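Local coordinates for protein sugar-binding transcriptional regulator, LacI family (Enterococcus faecalis, PDB 3CS3) that probably regulates transcription as a LacI-family DNA-binding repressor, its periplasmic-binding-protein-like domain being of the kind that senses a small sugar effector, at residues G105-I110 against L137-R142; P178-A183 against D206-G211; I210-S215 against I228-H233; Q222-T227 against R260-E265. All blocks are in the same frame, centred on the assembly; numbering follows the deposited sequence.

Overall arrangement
From the N terminus, interaction 1 comes first: it closes the path from helix 102-115 through strand 121-125 to helix 131-146 and lays the two helices side by side. Interaction 2 follows in series, pairing strands 179-183 and 207-210 across helix 186-196. Its second strand runs straight into interaction 3, which shares I210 and G211 and folds the loop after that strand onto 228-233. Interaction 4 begins at 222-227, between the two segments of interaction 3, and ends beyond them at 260-265, so the two cross. Together they tie the four-stranded parallel sheet to strands 227-229 and 255-262 of the larger sheet, while F182 and I210 pack against the helix pair of interaction 1.

Interaction 1 (G105-I110 against L137-R142); sequences GATQAI and LAVSTR
A106 and V139 meet methyl to methyl, CB of A106 lying 3.8 Å from CG1 of V139. The same CG1 comes to 3.2 Å from T107 OG1, where the two branched side chains cross at about a right angle. S140, the next residue of the second helix, also meets A106: its OG is 3.8 Å from A106 CB, and its CB is 3.9 Å from the CD1 methyl of I110. Small residues therefore occupy the middle of the interface, and A106 and S140 bring their CA atoms to 6.0 Å. The polar groups here are tied back to their own helices. T107 OG1, set beside its backbone N and anti to the carbonyl carbon (chi1 -63°), bonds to R103 O, and S140 OG bonds to R136 O. No direct hydrogen bond crosses between the segments; a water donates to T107 OG1 at 2.7 Å and links it weakly to R142 NH1. Further out, I110 and S140 also touch L123 of strand 121-125 and F182 of strand 179-183, which places the buried side of the pair over the sheet. The axes of the two helical segments come within 8.6 Å and cross at -32°, with the N-to-C directions roughly parallel. This is the neighbouring-helix packing of a Rossmann-like alpha/beta layer, consistent with a periplasmic-binding-protein fold.

Interaction 2 (P178-A183 against D206-G211); sequences PVDVFA and DIRIIG
The guanidinium of R208 has P178 CG over one face and D180 OD1 at its edge, in plane; the F182 ring has I210 O and G211 O at its edge, near its plane, I210 O lying 3.3 Å from CD1. R208 grips D180 side-on with two nitrogens in a salt bridge. NE reaches OD1 at 2.8 Å, and NH2 reaches OD2 at 2.7 Å on its syn lone pair, but the carboxylate and guanidinium planes are turned 44° apart, and OD2 is tilted from the guanidinium plane. The arginine chain bends at chi3 (-73°), which turns NE toward D180 OD1. D180 OD2 also bonds S118 OG, so this oxygen has a partner besides the arginine. The backbones pair in parallel, with V179 opposite I207 and F182 opposite I210. Bonds run from V179 N to D206 O, R208 N to V179 O, V181 N to R208 O (2.8 Å), I210 N to V181 O and A183 N to I210 O. On the face opposite D180 and R208, V181 CG1 lies 3.9 Å from I209 CD1, and V181 CG2 approaches I207 CD1. That apolar face is covered by helix 186-196, the crossover of this beta-alpha-beta unit, through A189, V192 and V196; F182 and I210 face helix 102-115, and strand 121-125 flanks strand 179-183.

Interaction 3 (I210-S215 against I228-H233); sequences IGFDNS and IAYSKH. With SO4 (sulfate ion), chain D.
D213 and Y230 meet where the loop after strand 207-210 faces a strand running into helix 232-247, beside a glycerol that bonds D213 OD1 and may mark the effector pocket. Y230 OH donates to D213 OD1 at 2.6 Å, arriving from above the carboxylate plane, and the ring stands nearly perpendicular (88°) to that carboxylate. A water over the Y230 ring face accepts from Y230 N and donates to D213 O. F212 lays one ring face over I228, whose CB sits 3.9 Å from the ring centroid in a CH-pi contact, while Y230 CE1 lies at the ring edge, near its plane. R136 adds a cation-pi contact to F212. D213 N bonds I228 O at 2.9 Å. K232 bends at chi2 and chi3, and its NZ donates to N214 O at 2.6 Å from above the carbonyl plane, with a weak second bond to D213 O. N214 CB packs 3.6 Å from A229 CB. A sulfate, probably from the crystallisation liquor, accepts from H233 N at the N-terminal end of the helix, just past the N-cap residue S231. The lysine ammonium thus sits against two loop carbonyls and would probably polarise the nearer, that of N214.

Interaction 4 (Q222-T227 against R260-E265); sequences QPRLAT and RFIEGE
T227 and I262 form an antiparallel hydrogen-bonded pair: I262 N donates to T227 O at 2.8 Å, and T227 N returns a bond to I262 O at 3.1 Å. Their side chains lie on the same face of the sheet, T227 CG2 being 4.2 Å from I262 CB. The threonine hydroxyl is engaged by D186 OD1 and by the backbone N of N214. R224 passes its CG 3.7 Å from G264 CA; further out the chain bends at chi2 and chi3, and NH1 lies 3.7 Å from I262 CG2, the two side chains crossing obliquely. The arginine NH2 bonds N214 OD1. G264 CA lies 3.3 Å from R224 O in a CA-H...O contact; a CB here would overlap that oxygen, so the close approach depends on glycine. A226 CB packs 4.0 Å from F261 CE1, and P223 CB meets E265 CB at 3.7 Å in one of two conformers of the glutamate. Outside the segments, R260 bonds A229, continuing the ladder between strands 227-229 and 255-262, while A226 bonds G211 just after strand 207-210. L225 turns away onto I209 of strand 207-210 and onto A189 and Y193 of helix 186-196, joining this antiparallel pair to the parallel sheet.

Interaction 1 (G105-I110 against L137-R142)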
loop_
_atom_site.group_PDB
_atom_site.type_symbol
_atom_site.label_atom_id
_atom_site.label_comp_id
_atom_site.label_asym_id
_atom_site.label_seq_id
_atom_site.Cartn_x
_atom_site.Cartn_y
_atom_site.Cartn_z
ATOM N N GLY A 105 -20.226 12.496 3.042
ATOM C CA GLY A 105 -19.015 12.381 3.847
ATOM C C GLY A 105 -18.483 13.720 4.319
ATOM O O GLY A 105 -18.152 13.881 5.491
ATOM N N ALA A 106 -18.400 14.681 3.403
ATOM C CA ALA A 106 -17.941 16.022 3.744
ATOM C C ALA A 106 -18.934 16.752 4.647
ATOM O O ALA A 106 -18.515 17.507 5.516
ATOM C CB ALA A 106 -17.645 16.834 2.492
ATOM N N THR A 107 -20.234 16.509 4.451
ATOM C CA THR A 107 -21.284 17.070 5.316
ATOM C C THR A 107 -21.152 16.556 6.745
ATOM O O THR A 107 -21.248 17.328 7.694
ATOM C CB THR A 107 -22.709 16.757 4.787
ATOM O OG1 THR A 107 -22.893 17.378 3.513
ATOM C CG2 THR A 107 -23.791 17.271 5.727
ATOM N N GLN A 108 -20.908 15.257 6.888
ATOM C CA GLN A 108 -20.736 14.648 8.204
ATOM C C GLN A 108 -19.482 15.134 8.935
ATOM O O GLN A 108 -19.488 15.258 10.158
ATOM C CB GLN A 108 -20.757 13.126 8.094
ATOM C CG GLN A 108 -22.166 12.546 7.957
ATOM C CD GLN A 108 -22.169 11.072 7.580
ATOM O OE1 GLN A 108 -22.622 10.223 8.352
ATOM N NE2 GLN A 108 -21.658 10.762 6.394
ATOM N N ALA A 109 -18.420 15.426 8.188
ATOM C CA ALA A 109 -17.187 15.936 8.786
ATOM C C ALA A 109 -17.314 17.397 9.165
ATOM O O ALA A 109 -16.918 17.798 10.257
ATOM C CB ALA A 109 -16.024 15.753 7.850
ATOM N N ILE A 110 -17.878 18.186 8.259
ATOM C CA ILE A 110 -17.966 19.624 8.443
ATOM C C ILE A 110 -19.034 20.015 9.489
ATOM O O ILE A 110 -18.965 21.095 10.082
ATOM C CB ILE A 110 -18.147 20.341 7.075
ATOM C CG1 ILE A 110 -17.309 21.616 7.015
ATOM C CG2 ILE A 110 -19.602 20.569 6.740
ATOM C CD1 ILE A 110 -15.842 21.363 6.698
ATOM N N LEU A 137 -15.124 19.778 -1.527
ATOM C CA LEU A 137 -14.973 21.223 -1.405
ATOM C C LEU A 137 -16.295 21.972 -1.566
ATOM O O LEU A 137 -16.587 22.868 -0.782
ATOM C CB LEU A 137 -13.944 21.741 -2.409
ATOM C CG LEU A 137 -13.277 23.075 -2.105
ATOM C CD1 LEU A 137 -12.706 23.080 -0.699
ATOM C CD2 LEU A 137 -12.189 23.333 -3.134
ATOM N N ALA A 138 -17.094 21.586 -2.560
ATOM C CA ALA A 138 -18.374 22.250 -2.847
ATOM C C ALA A 138 -19.354 22.170 -1.686
ATOM O O ALA A 138 -20.128 23.095 -1.451
ATOM C CB ALA A 138 -19.012 21.674 -4.104
ATOM N N VAL A 139 -19.304 21.063 -0.961
ATOM C CA VAL A 139 -20.197 20.828 0.163
ATOM C C VAL A 139 -19.654 21.447 1.458
ATOM O O VAL A 139 -20.423 21.996 2.257
ATOM C CB VAL A 139 -20.523 19.312 0.276
ATOM C CG1 VAL A 139 -20.778 18.876 1.709
ATOM C CG2 VAL A 139 -21.714 18.996 -0.598
ATOM N N SER A 140 -18.332 21.373 1.638
ATOM C CA SER A 140 -17.653 21.942 2.803
ATOM C C SER A 140 -17.813 23.456 2.856
ATOM O O SER A 140 -18.242 23.989 3.876
ATOM C CB SER A 140 -16.163 21.592 2.798
ATOM O OG SER A 140 -15.967 20.195 2.843
ATOM N N THR A 141 -17.477 24.126 1.749
ATOM C CA THR A 141 -17.569 25.583 1.634
ATOM C C THR A 141 -19.009 26.093 1.768
ATOM O O THR A 141 -19.236 27.101 2.434
ATOM C CB THR A 141 -16.959 26.100 0.315
ATOM O OG1 THR A 141 -17.629 25.491 -0.793
ATOM C CG2 THR A 141 -15.472 25.774 0.243
ATOM N N ARG A 142 -19.963 25.387 1.157
ATOM C CA ARG A 142 -21.392 25.711 1.272
ATOM C C ARG A 142 -21.893 25.694 2.722
ATOM O O ARG A 142 -22.574 26.628 3.158
ATOM C CB ARG A 142 -22.236 24.765 0.408
ATOM C CG ARG A 142 -23.751 24.893 0.586
ATOM C CD ARG A 142 -24.516 23.818 -0.184
ATOM N NE ARG A 142 -24.490 22.510 0.475
ATOM C CZ ARG A 142 -24.984 21.385 -0.048
ATOM N NH1 ARG A 142 -24.912 20.251 0.636
ATOM N NH2 ARG A 142 -25.548 21.383 -1.251
HETATM O O HOH W 1 -24.987 18.956 2.886
#

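Interaction 2 (P178-A183 against D206-G211)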
loop_
_atom_site.group_PDB
_atom_site.type_symbol
_atom_site.label_atom_id
_atom_site.label_comp_id
_atom_site.label_asym_id
_atom_site.label_seq_id
_atom_site.Cartn_x
_atom_site.Cartn_y
_atom_site.Cartn_z
ATOM N N PRO A 178 -7.441 27.140 18.759
ATOM C CA PRO A 178 -7.135 25.853 18.131
ATOM C C PRO A 178 -7.132 25.951 16.596
ATOM O O PRO A 178 -7.961 26.659 16.013
ATOM C CB PRO A 178 -8.270 24.940 18.618
ATOM C CG PRO A 178 -9.311 25.859 19.262
ATOM C CD PRO A 178 -8.888 27.278 19.007
ATOM N N VAL A 179 -6.189 25.265 15.955
ATOM C CA VAL A 179 -6.156 25.172 14.495
ATOM C C VAL A 179 -7.044 24.007 14.049
ATOM O O VAL A 179 -6.755 22.851 14.346
ATOM C CB VAL A 179 -4.717 24.973 13.952
ATOM C CG1 VAL A 179 -4.723 24.872 12.430
ATOM C CG2 VAL A 179 -3.808 26.103 14.400
ATOM N N ASP A 180 -8.126 24.319 13.342
ATOM C CA ASP A 180 -9.071 23.295 12.909
ATOM C C ASP A 180 -8.856 22.924 11.453
ATOM O O ASP A 180 -8.911 23.782 10.571
ATOM C CB ASP A 180 -10.508 23.739 13.181
ATOM C CG ASP A 180 -10.820 23.797 14.668
ATOM O OD1 ASP A 180 -9.962 23.379 15.475
ATOM O OD2 ASP A 180 -11.922 24.251 15.035
ATOM N N VAL A 181 -8.580 21.639 11.218
ATOM C CA VAL A 181 -8.245 21.131 9.888
ATOM C C VAL A 181 -9.186 20.011 9.446
ATOM O O VAL A 181 -9.404 19.040 10.178
ATOM C CB VAL A 181 -6.776 20.610 9.809
ATOM C CG1 VAL A 181 -6.424 20.189 8.378
ATOM C CG2 VAL A 181 -5.780 21.666 10.303
ATOM N N PHE A 182 -9.750 20.159 8.253
ATOM C CA PHE A 182 -10.423 19.057 7.586
ATOM C C PHE A 182 -9.508 18.604 6.457
ATOM O O PHE A 182 -9.380 19.283 5.437
ATOM C CB PHE A 182 -11.812 19.475 7.090
ATOM C CG PHE A 182 -12.561 18.399 6.334
ATOM C CD1 PHE A 182 -12.362 17.040 6.598
ATOM C CD2 PHE A 182 -13.511 18.757 5.381
ATOM C CE1 PHE A 182 -13.056 16.063 5.889
ATOM C CE2 PHE A 182 -14.221 17.783 4.675
ATOM C CZ PHE A 182 -13.993 16.435 4.929
ATOM N N ALA A 183 -8.835 17.474 6.686
ATOM C CA ALA A 183 -7.975 16.852 5.684
ATOM C C ALA A 183 -8.851 15.969 4.813
ATOM O O ALA A 183 -9.667 15.207 5.325
ATOM C CB ALA A 183 -6.891 16.044 6.346
ATOM N N ASP A 206 -4.133 21.591 20.489
ATOM C CA ASP A 206 -3.676 22.804 19.805
ATOM C C ASP A 206 -4.059 22.793 18.334
ATOM O O ASP A 206 -4.271 23.844 17.728
ATOM C CB ASP A 206 -2.156 22.957 19.928
ATOM C CG ASP A 206 -1.668 22.904 21.366
ATOM O OD1 ASP A 206 -2.403 23.354 22.275
ATOM O OD2 ASP A 206 -0.539 22.417 21.584
ATOM N N ILE A 207 -4.118 21.595 17.766
ATOM C CA ILE A 207 -4.519 21.402 16.381
ATOM C C ILE A 207 -5.514 20.245 16.300
ATOM O O ILE A 207 -5.200 19.112 16.664
ATOM C CB ILE A 207 -3.289 21.233 15.419
ATOM C CG1 ILE A 207 -3.729 20.748 14.033
ATOM C CG2 ILE A 207 -2.217 20.315 16.026
ATOM C CD1 ILE A 207 -2.745 21.074 12.922
ATOM N N ARG A 208 -6.727 20.555 15.852
ATOM C CA ARG A 208 -7.803 19.574 15.774
ATOM C C ARG A 208 -8.042 19.159 14.324
ATOM O O ARG A 208 -8.174 20.012 13.445
ATOM C CB ARG A 208 -9.084 20.134 16.391
ATOM C CG ARG A 208 -8.930 20.635 17.817
ATOM C CD ARG A 208 -10.277 21.034 18.416
ATOM N NE ARG A 208 -10.799 22.283 17.859
ATOM C CZ ARG A 208 -11.920 22.878 18.260
ATOM N NH1 ARG A 208 -12.654 22.347 19.227
ATOM N NH2 ARG A 208 -12.311 24.009 17.691
ATOM N N ILE A 209 -8.093 17.850 14.079
ATOM C CA ILE A 209 -8.143 17.327 12.713
ATOM C C ILE A 209 -9.222 16.259 12.487
ATOM O O ILE A 209 -9.501 15.447 13.366
ATOM C CB ILE A 209 -6.723 16.858 12.236
ATOM C CG1 ILE A 209 -6.682 16.610 10.722
ATOM C CG2 ILE A 209 -6.239 15.645 13.021
ATOM C CD1 ILE A 209 -5.310 16.829 10.101
ATOM N N ILE A 210 -9.870 16.315 11.323
ATOM C CA ILE A 210 -10.727 15.228 10.835
ATOM C C ILE A 210 -10.269 14.843 9.428
ATOM O O ILE A 210 -10.053 15.713 8.582
ATOM C CB ILE A 210 -12.236 15.592 10.830
ATOM C CG1 ILE A 210 -12.701 16.010 12.227
ATOM C CG2 ILE A 210 -13.085 14.404 10.341
ATOM C CD1 ILE A 210 -14.178 16.340 12.329
ATOM N N GLY A 211 -10.095 13.541 9.198
ATOM C CA GLY A 211 -9.700 13.023 7.890
ATOM C C GLY A 211 -10.850 12.373 7.135
ATOM O O GLY A 211 -12.019 12.667 7.383
#

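Interaction 3 (I210-S215 against I228-H233)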
loop_
_atom_site.group_PDB
_atom_site.type_symbol
_atom_site.label_atom_id
_atom_site.label_comp_id
_atom_site.label_asym_id
_atom_site.label_seq_id
_atom_site.Cartn_x
_atom_site.Cartn_y
_atom_site.Cartn_z
ATOM N N ILE A 210 -9.870 16.315 11.323
ATOM C CA ILE A 210 -10.727 15.228 10.835
ATOM C C ILE A 210 -10.269 14.843 9.428
ATOM O O ILE A 210 -10.053 15.713 8.582
ATOM C CB ILE A 210 -12.236 15.592 10.830
ATOM C CG1 ILE A 210 -12.701 16.010 12.227
ATOM C CG2 ILE A 210 -13.085 14.404 10.341
ATOM C CD1 ILE A 210 -14.178 16.340 12.329
ATOM N N GLY A 211 -10.095 13.541 9.198
ATOM C CA GLY A 211 -9.700 13.023 7.890
ATOM C C GLY A 211 -10.850 12.373 7.135
ATOM O O GLY A 211 -12.019 12.667 7.383
ATOM N N PHE A 212 -10.502 11.475 6.218
ATOM C CA PHE A 212 -11.447 10.819 5.317
ATOM C C PHE A 212 -10.705 9.581 4.830
ATOM O O PHE A 212 -9.509 9.674 4.542
ATOM C CB PHE A 212 -11.739 11.749 4.130
ATOM C CG PHE A 212 -13.073 11.520 3.445
ATOM C CD1 PHE A 212 -14.057 12.509 3.477
ATOM C CD2 PHE A 212 -13.331 10.350 2.727
ATOM C CE1 PHE A 212 -15.295 12.325 2.827
ATOM C CE2 PHE A 212 -14.566 10.151 2.079
ATOM C CZ PHE A 212 -15.545 11.145 2.127
ATOM N N ASP A 213 -11.407 8.442 4.779
ATOM C CA ASP A 213 -10.926 7.112 4.284
ATOM C C ASP A 213 -10.901 5.996 5.319
ATOM O O ASP A 213 -11.059 4.833 4.958
ATOM C CB ASP A 213 -9.570 7.136 3.546
ATOM C CG ASP A 213 -9.659 7.770 2.172
ATOM O OD1 ASP A 213 -10.786 7.974 1.677
ATOM O OD2 ASP A 213 -8.596 8.088 1.604
ATOM N N ASN A 214 -10.682 6.350 6.586
ATOM C CA ASN A 214 -10.568 5.381 7.686
ATOM C C ASN A 214 -9.425 4.372 7.476
ATOM O O ASN A 214 -9.626 3.158 7.479
ATOM C CB ASN A 214 -11.919 4.694 7.948
ATOM C CG ASN A 214 -11.931 3.848 9.212
ATOM O OD1 ASN A 214 -11.304 4.184 10.218
ATOM N ND2 ASN A 214 -12.649 2.734 9.157
ATOM N N SER A 215 -8.222 4.899 7.280
ATOM C CA SER A 215 -7.029 4.082 7.173
ATOM C C SER A 215 -6.794 3.386 8.506
ATOM O O SER A 215 -7.137 3.931 9.563
ATOM C CB SER A 215 -5.819 4.941 6.800
ATOM O OG SER A 215 -5.462 5.847 7.831
ATOM N N ILE A 228 -13.825 9.837 8.206
ATOM C CA ILE A 228 -15.026 9.389 7.511
ATOM C C ILE A 228 -14.772 7.998 6.926
ATOM O O ILE A 228 -13.859 7.801 6.127
ATOM C CB ILE A 228 -15.443 10.376 6.401
ATOM C CG1 ILE A 228 -15.595 11.813 6.950
ATOM C CG2 ILE A 228 -16.701 9.893 5.712
ATOM C CD1 ILE A 228 -16.763 12.027 7.923
ATOM N N ALA A 229 -15.587 7.043 7.350
ATOM C CA ALA A 229 -15.408 5.645 7.009
ATOM C C ALA A 229 -16.428 5.176 6.003
ATOM O O ALA A 229 -17.551 5.660 5.974
ATOM C CB ALA A 229 -15.506 4.797 8.248
ATOM N N TYR A 230 -16.015 4.218 5.185
ATOM C CA TYR A 230 -16.891 3.522 4.256
ATOM C C TYR A 230 -16.335 2.103 4.097
ATOM O O TYR A 230 -15.188 1.835 4.474
ATOM C CB TYR A 230 -16.955 4.268 2.911
ATOM C CG TYR A 230 -15.604 4.689 2.362
ATOM C CD1 TYR A 230 -15.095 5.967 2.602
ATOM C CD2 TYR A 230 -14.833 3.806 1.598
ATOM C CE1 TYR A 230 -13.842 6.353 2.102
ATOM C CE2 TYR A 230 -13.591 4.179 1.093
ATOM C CZ TYR A 230 -13.101 5.451 1.347
ATOM O OH TYR A 230 -11.874 5.804 0.838
ATOM N N SER A 231 -17.138 1.192 3.562
ATOM C CA SER A 231 -16.650 -0.158 3.294
ATOM C C SER A 231 -15.816 -0.186 2.013
ATOM O O SER A 231 -16.361 -0.068 0.905
ATOM C CB SER A 231 -17.812 -1.146 3.195
ATOM O OG SER A 231 -17.327 -2.478 3.185
ATOM N N LYS A 232 -14.500 -0.334 2.165
ATOM C CA LYS A 232 -13.600 -0.425 1.012
ATOM C C LYS A 232 -13.740 -1.757 0.270
ATOM O O LYS A 232 -13.612 -1.795 -0.955
ATOM C CB LYS A 232 -12.143 -0.228 1.413
ATOM C CG LYS A 232 -11.821 1.071 2.119
ATOM C CD LYS A 232 -11.688 0.825 3.606
ATOM C CE LYS A 232 -10.570 1.633 4.205
ATOM N NZ LYS A 232 -10.674 1.595 5.685
ATOM N N HIS A 233 -13.997 -2.831 1.026
ATOM C CA HIS A 233 -14.229 -4.162 0.467
ATOM C C HIS A 233 -15.424 -4.154 -0.477
ATOM O O HIS A 233 -15.366 -4.733 -1.566
ATOM C CB HIS A 233 -14.472 -5.196 1.578
ATOM C CG HIS A 233 -13.231 -5.648 2.288
ATOM N ND1 HIS A 233 -12.104 -6.085 1.623
ATOM C CD2 HIS A 233 -12.956 -5.768 3.609
ATOM C CE1 HIS A 233 -11.182 -6.433 2.503
ATOM N NE2 HIS A 233 -11.673 -6.249 3.717
HETATM S S SO4 D . -13.503 -2.514 5.094
HETATM O O1 SO4 D . -13.863 -3.573 6.031
HETATM O O2 SO4 D . -14.346 -2.630 3.911
HETATM O O3 SO4 D . -13.716 -1.214 5.726
HETATM O O4 SO4 D . -12.099 -2.645 4.710
HETATM O O HOH W 2 -13.316 3.601 4.731
HETATM O O HOH W 3 -14.110 1.265 7.146
#

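Interaction 4 (Q222-T227 against R260-E265)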
loop_
_atom_site.group_PDB
_atom_site.type_symbol
_atom_site.label_atom_id
_atom_site.label_comp_id
_atom_site.label_asym_id
_atom_site.label_seq_id
_atom_site.Cartn_x
_atom_site.Cartn_y
_atom_site.Cartn_z
ATOM N N GLN A 222 -1.563 8.212 17.640
ATOM C CA GLN A 222 -1.818 8.864 18.927
ATOM C C GLN A 222 -2.000 10.384 18.804
ATOM O O GLN A 222 -1.041 11.102 18.490
ATOM C CB GLN A 222 -0.688 8.554 19.912
ATOM C CG GLN A 222 -1.165 8.128 21.289
ATOM C CD GLN A 222 -1.459 6.638 21.362
ATOM O OE1 GLN A 222 -2.607 6.227 21.541
ATOM N NE2 GLN A 222 -0.419 5.822 21.211
ATOM N N PRO A 223 -3.231 10.885 19.046
ATOM C CA PRO A 223 -4.473 10.159 19.345
ATOM C C PRO A 223 -5.187 9.668 18.080
ATOM O O PRO A 223 -4.761 10.011 16.977
ATOM C CB PRO A 223 -5.313 11.219 20.042
ATOM C CG PRO A 223 -4.905 12.497 19.394
ATOM C CD PRO A 223 -3.444 12.346 19.050
ATOM N N ARG A 224 -6.244 8.867 18.247
ATOM C CA ARG A 224 -6.969 8.248 17.122
ATOM C C ARG A 224 -7.540 9.300 16.172
ATOM O O ARG A 224 -8.221 10.242 16.592
ATOM C CB ARG A 224 -8.050 7.271 17.640
ATOM C CG ARG A 224 -9.365 7.210 16.859
ATOM C CD ARG A 224 -9.573 5.945 16.047
ATOM N NE ARG A 224 -9.409 6.164 14.609
ATOM C CZ ARG A 224 -10.032 5.466 13.657
ATOM N NH1 ARG A 224 -10.887 4.499 13.969
ATOM N NH2 ARG A 224 -9.797 5.735 12.382
ATOM N N LEU A 225 -7.215 9.147 14.892
ATOM C CA LEU A 225 -7.633 10.095 13.869
ATOM C C LEU A 225 -9.121 9.956 13.566
ATOM O O LEU A 225 -9.561 8.939 13.021
ATOM C CB LEU A 225 -6.795 9.927 12.597
ATOM C CG LEU A 225 -7.185 10.741 11.353
ATOM C CD1 LEU A 225 -7.083 12.244 11.590
ATOM C CD2 LEU A 225 -6.321 10.333 10.178
ATOM N N ALA A 226 -9.881 10.983 13.953
ATOM C CA ALA A 226 -11.297 11.114 13.599
ATOM C C ALA A 226 -11.408 11.208 12.081
ATOM O O ALA A 226 -10.601 11.886 11.429
ATOM C CB ALA A 226 -11.895 12.346 14.257
ATOM N N THR A 227 -12.386 10.511 11.515
ATOM C CA THR A 227 -12.370 10.257 10.077
ATOM C C THR A 227 -13.733 9.874 9.531
ATOM O O THR A 227 -14.671 9.622 10.289
ATOM C CB THR A 227 -11.337 9.135 9.720
ATOM O OG1 THR A 227 -11.203 9.027 8.299
ATOM C CG2 THR A 227 -11.764 7.782 10.312
ATOM N N ARG A 260 -19.884 7.104 6.981
ATOM C CA ARG A 260 -20.206 7.443 8.362
ATOM C C ARG A 260 -19.004 8.102 9.035
ATOM O O ARG A 260 -17.854 7.821 8.683
ATOM C CB ARG A 260 -20.663 6.205 9.147
ATOM C CG ARG A 260 -19.569 5.214 9.521
ATOM C CD ARG A 260 -20.142 3.863 9.940
ATOM N NE ARG A 260 -19.225 3.126 10.815
ATOM C CZ ARG A 260 -18.244 2.327 10.397
ATOM N NH1 ARG A 260 -18.024 2.136 9.100
ATOM N NH2 ARG A 260 -17.473 1.711 11.288
ATOM N N PHE A 261 -19.274 8.996 9.985
ATOM C CA PHE A 261 -18.220 9.616 10.781
ATOM C C PHE A 261 -17.789 8.677 11.909
ATOM O O PHE A 261 -18.625 8.053 12.564
ATOM C CB PHE A 261 -18.677 10.985 11.329
ATOM C CG PHE A 261 -17.722 11.596 12.332
ATOM C CD1 PHE A 261 -16.485 12.087 11.928
ATOM C CD2 PHE A 261 -18.062 11.680 13.679
ATOM C CE1 PHE A 261 -15.597 12.647 12.845
ATOM C CE2 PHE A 261 -17.182 12.238 14.606
ATOM C CZ PHE A 261 -15.941 12.719 14.186
ATOM N N ILE A 262 -16.481 8.571 12.118
ATOM C CA ILE A 262 -15.934 7.778 13.212
ATOM C C ILE A 262 -15.153 8.709 14.120
ATOM O O ILE A 262 -14.169 9.324 13.690
ATOM C CB ILE A 262 -15.015 6.623 12.708
ATOM C CG1 ILE A 262 -15.835 5.578 11.942
ATOM C CG2 ILE A 262 -14.232 5.985 13.878
ATOM C CD1 ILE A 262 -15.145 4.236 11.804
ATOM N N GLU A 263 -15.600 8.810 15.370
ATOM C CA GLU A 263 -15.023 9.760 16.315
ATOM C C GLU A 263 -13.627 9.369 16.772
ATOM O O GLU A 263 -13.285 8.189 16.854
ATOM C CB GLU A 263 -15.958 10.021 17.505
ATOM C CG GLU A 263 -16.440 8.782 18.253
ATOM C CD GLU A 263 -17.415 9.114 19.378
ATOM O OE1 GLU A 263 -18.291 8.271 19.671
ATOM O OE2 GLU A 263 -17.311 10.214 19.967
ATOM N N GLY A 264 -12.819 10.385 17.034
ATOM C CA GLY A 264 -11.451 10.189 17.467
ATOM C C GLY A 264 -10.978 11.354 18.301
ATOM O O GLY A 264 -11.424 12.489 18.107
ATOM N N GLU A 265 -10.041 11.072 19.203
ATOM C CA GLU A 265 -9.537 12.080 20.135
ATOM C C GLU A 265 -8.679 13.163 19.469
ATOM O O GLU A 265 -8.208 14.092 20.136
ATOM C CB GLU A 265 -8.791 11.417 21.300
ATOM C CG GLU A 265 -9.658 11.141 22.521
ATOM C CD GLU A 265 -9.735 12.328 23.464
ATOM O OE1 GLU A 265 -10.857 12.812 23.724
ATOM O OE2 GLU A 265 -8.673 12.780 23.945
#